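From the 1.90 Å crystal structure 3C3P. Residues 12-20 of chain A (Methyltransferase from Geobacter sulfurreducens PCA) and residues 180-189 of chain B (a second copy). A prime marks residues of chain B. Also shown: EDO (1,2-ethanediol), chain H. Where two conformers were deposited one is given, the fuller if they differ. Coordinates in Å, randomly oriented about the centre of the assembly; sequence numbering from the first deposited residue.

Chain A 12-20: AYLDGLLPE
Chain B (180-189) REFNHHLSRR

Chain A enters the contact as the last part of a helix that begins earlier in the chain. Ala12 to Asp15 hold helical phi/psi values near -65/-40, and Gly16 N bonds to Ala12 O at 2.9 Å. At Leu17 (-85/-15) the coil tightens: its N lies 3.1 Å from Leu14 O while keeping a weak bond to Tyr13 O at 3.3 Å, and Leu18 N takes Asp15 O at 2.9 Å. The chain then extends through Leu18 (-59/144), Pro19 (-80/179) and Glu20 (-55/133), so the carbonyls of Leu17 and Leu18 are not taken up by further helical turns. Chain B supplies a short helix, 181′ to 186′, with His185′ N to Glu181′ O at 2.8 Å and Leu186′ N to Phe182′ O at 3.0 Å. It unwinds through Ser187′ (-92/2) and Arg188′ (-126/16), where Arg188′ N bonds to His185′ O at 3.0 Å, and Arg189′ (-122/129) is extended. The register is set by two CA pairs, Leu17 with His184′ at 5.8 Å and Pro19 with Arg188′ at 6.8 Å, so both chains advance in the same sense along the contact. Together the stretches bury 334 Å².

Leu17 is the apolar centre and gives up the largest area, 86 Å². Its CA-to-CB bond points sideways, but the m,t rotamer (chi1 -64°, chi2 174°) carries the branched end to the opposing helix. CD2 lies 3.6 Å from His184′ CA and CD1 4.1 Å from Asn183′ CB; a compact aliphatic group can pack closely against helix backbone in this way. CD2 also meets the edge of the His184′ imidazole, whose chi1 is t (177°).

One helical turn before Leu17, Tyr13 (chi1 167°, t; chi2 83°) reaches far enough to bring a polar group to the interface. Asn183′, pointing toward chain A with chi1 -69° (m), donates from ND2 to Tyr13 OH at 3.0 Å and 162°, a nearly straight bond made at the edge of the ring.

At the other end, the long Arg188′ side chain (m, m, t; chi4 -90°) turns its guanidinium to the backbone carbonyls of chain A. NH1 donates to Leu17 O at 3.0 Å and 143°, while NH2 makes a weak bond to Leu18 O at 3.2 Å and 132°. Gly16 O is also 3.2 Å from NH2. Several N-H groups on one planar head suit it to a cluster of carbonyls, and a weak bond from NH1 to Ser187′ O, 3.1 Å, ties it back to its own chain. Pro19 CA lies 3.6 Å from NH1.

Ser187′ points toward chain A, and its CB lies 3.6 Å from Leu17 O. With chi1 -64° (m), its OG donates to Asn183′ O at 2.8 Å. That OG also accepts from O1 of the 1,2-ethanediol at 2.6 Å, whose O2 donates to Leu17 O at 2.5 Å; the diol, probably from the crystallisation liquor, thus bridges the two chains.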

# COMPACT_ATOMS: atom_id res chain seq x y z
N ALA A 12 17.49 -2.01 -9.31
CA ALA A 12 18.79 -2.10 -8.64
C ALA A 12 18.90 -1.08 -7.50
O ALA A 12 19.42 -1.36 -6.42
CB ALA A 12 19.91 -1.91 -9.64
N TYR A 13 18.38 0.10 -7.76
CA TYR A 13 18.41 1.20 -6.79
C TYR A 13 17.57 0.89 -5.56
O TYR A 13 18.02 1.05 -4.43
CB TYR A 13 17.97 2.52 -7.44
CG TYR A 13 17.68 3.61 -6.45
CD1 TYR A 13 18.70 4.38 -5.93
CD2 TYR A 13 16.37 3.88 -6.04
CE1 TYR A 13 18.45 5.37 -5.03
CE2 TYR A 13 16.10 4.89 -5.13
CZ TYR A 13 17.16 5.62 -4.63
OH TYR A 13 16.96 6.63 -3.74
N LEU A 14 16.36 0.40 -5.80
CA LEU A 14 15.44 0.06 -4.70
C LEU A 14 16.02 -1.08 -3.87
O LEU A 14 15.96 -1.09 -2.65
CB LEU A 14 14.04 -0.30 -5.23
CG LEU A 14 13.27 0.85 -5.90
CD1 LEU A 14 11.95 0.38 -6.53
CD2 LEU A 14 13.03 1.95 -4.89
N ASP A 15 16.67 -2.00 -4.55
CA ASP A 15 17.26 -3.14 -3.86
C ASP A 15 18.44 -2.66 -2.99
O ASP A 15 18.65 -3.14 -1.86
CB ASP A 15 17.67 -4.23 -4.86
CG ASP A 15 16.49 -4.77 -5.68
OD1 ASP A 15 15.29 -4.45 -5.38
OD2 ASP A 15 16.76 -5.53 -6.64
N GLY A 16 19.15 -1.66 -3.50
CA GLY A 16 20.30 -1.07 -2.79
C GLY A 16 19.89 -0.38 -1.50
O GLY A 16 20.73 -0.15 -0.61
N LEU A 17 18.62 -0.02 -1.41
CA LEU A 17 18.05 0.61 -0.20
C LEU A 17 17.61 -0.48 0.80
O LEU A 17 17.31 -0.18 1.94
CB LEU A 17 16.82 1.50 -0.52
CG LEU A 17 16.95 2.76 -1.38
CD1 LEU A 17 15.55 3.34 -1.62
CD2 LEU A 17 17.86 3.79 -0.77
N LEU A 18 17.53 -1.72 0.35
CA LEU A 18 17.12 -2.83 1.24
C LEU A 18 18.10 -2.90 2.40
O LEU A 18 19.31 -2.67 2.21
CB LEU A 18 17.01 -4.19 0.52
CG LEU A 18 15.80 -4.49 -0.38
CD1 LEU A 18 15.94 -5.80 -1.13
CD2 LEU A 18 14.53 -4.51 0.44
N PRO A 19 17.60 -3.22 3.60
CA PRO A 19 18.54 -3.33 4.70
C PRO A 19 19.23 -4.68 4.63
O PRO A 19 18.94 -5.48 3.73
CB PRO A 19 17.63 -3.30 5.92
CG PRO A 19 16.41 -4.05 5.46
CD PRO A 19 16.24 -3.64 4.00
N GLU A 20 20.14 -4.91 5.57
CA GLU A 20 20.85 -6.20 5.64
C GLU A 20 19.78 -7.28 5.71
O GLU A 20 18.82 -7.18 6.47
CB GLU A 20 21.78 -6.28 6.85
CG GLU A 20 22.61 -7.55 6.92
N ARG B 180 16.76 10.71 -2.00
CA ARG B 180 18.13 10.91 -2.45
C ARG B 180 18.95 10.32 -1.30
O ARG B 180 19.14 9.10 -1.21
CB ARG B 180 18.36 12.41 -2.59
CG ARG B 180 19.49 12.93 -3.46
CD ARG B 180 19.11 12.88 -4.92
NE ARG B 180 19.80 13.92 -5.67
CZ ARG B 180 19.57 14.21 -6.95
NH1 ARG B 180 18.67 13.52 -7.63
NH2 ARG B 180 20.24 15.18 -7.55
N GLU B 181 19.42 11.22 -0.45
CA GLU B 181 20.17 10.90 0.76
C GLU B 181 19.03 10.48 1.68
O GLU B 181 19.17 9.60 2.53
CB GLU B 181 20.84 12.10 1.46
CG GLU B 181 21.15 11.75 2.96
CD GLU B 181 21.52 12.94 3.87
OE1 GLU B 181 22.51 13.62 3.57
OE2 GLU B 181 20.84 13.13 4.92
N PHE B 182 17.88 11.12 1.46
CA PHE B 182 16.71 10.88 2.30
C PHE B 182 16.10 9.50 2.13
O PHE B 182 15.71 8.88 3.11
CB PHE B 182 15.61 11.89 2.09
CG PHE B 182 14.45 11.67 3.00
CD1 PHE B 182 14.60 11.84 4.38
CD2 PHE B 182 13.21 11.28 2.51
CE1 PHE B 182 13.53 11.64 5.26
CE2 PHE B 182 12.13 11.09 3.37
CZ PHE B 182 12.30 11.26 4.76
N ASN B 183 16.05 9.02 0.90
CA ASN B 183 15.49 7.70 0.66
C ASN B 183 16.34 6.66 1.38
O ASN B 183 15.82 5.73 1.99
CB ASN B 183 15.44 7.35 -0.83
CG ASN B 183 14.44 8.16 -1.58
OD1 ASN B 183 13.60 8.85 -1.00
ND2 ASN B 183 14.52 8.09 -2.91
N HIS B 184 17.65 6.85 1.35
CA HIS B 184 18.58 5.92 2.00
C HIS B 184 18.47 6.03 3.51
O HIS B 184 18.36 5.03 4.21
CB HIS B 184 20.03 6.18 1.57
CG HIS B 184 21.05 5.31 2.25
ND1 HIS B 184 21.39 4.06 1.79
CD2 HIS B 184 21.83 5.54 3.34
CE1 HIS B 184 22.33 3.55 2.57
NE2 HIS B 184 22.61 4.43 3.52
N HIS B 185 18.47 7.27 3.99
CA HIS B 185 18.38 7.54 5.43
C HIS B 185 17.16 6.94 6.11
O HIS B 185 17.28 6.27 7.15
CB HIS B 185 18.45 9.05 5.72
CG HIS B 185 18.11 9.42 7.14
ND1 HIS B 185 19.01 9.28 8.19
CD2 HIS B 185 16.99 9.96 7.68
CE1 HIS B 185 18.44 9.69 9.31
NE2 HIS B 185 17.21 10.09 9.02
N LEU B 186 16.00 7.14 5.49
CA LEU B 186 14.72 6.64 6.04
C LEU B 186 14.66 5.11 5.97
O LEU B 186 13.90 4.45 6.69
CB LEU B 186 13.52 7.26 5.35
CG LEU B 186 12.33 7.30 6.32
CD1 LEU B 186 12.65 8.14 7.58
CD2 LEU B 186 11.12 7.85 5.63
N SER B 187 15.49 4.56 5.10
CA SER B 187 15.60 3.11 4.91
C SER B 187 16.68 2.47 5.79
O SER B 187 16.88 1.26 5.73
CB SER B 187 15.91 2.80 3.44
OG SER B 187 14.85 3.21 2.60
N ARG B 188 17.34 3.29 6.62
CA ARG B 188 18.44 2.85 7.50
C ARG B 188 18.27 3.19 8.97
O ARG B 188 19.24 3.20 9.73
CB ARG B 188 19.75 3.51 7.05
CG ARG B 188 20.29 3.04 5.73
CD ARG B 188 20.91 1.66 5.84
NE ARG B 188 21.32 1.17 4.53
CZ ARG B 188 20.52 0.47 3.73
NH1 ARG B 188 19.29 0.19 4.12
NH2 ARG B 188 20.95 0.06 2.55
N ARG B 189 17.05 3.52 9.37
CA ARG B 189 16.75 3.87 10.77
C ARG B 189 15.67 2.95 11.34
O ARG B 189 14.60 2.73 10.74
CB ARG B 189 16.46 5.36 10.96
CG ARG B 189 15.42 5.92 10.12
CD ARG B 189 15.35 7.41 10.32
NE ARG B 189 14.93 7.77 11.66
CZ ARG B 189 14.71 9.02 12.05
NH1 ARG B 189 14.90 10.00 11.20
NH2 ARG B 189 14.32 9.28 13.30
C1 EDO H . 13.33 0.55 1.81
O1 EDO H . 13.54 1.66 0.95
C2 EDO H . 14.26 -0.63 1.64
O2 EDO H . 15.01 -0.79 2.85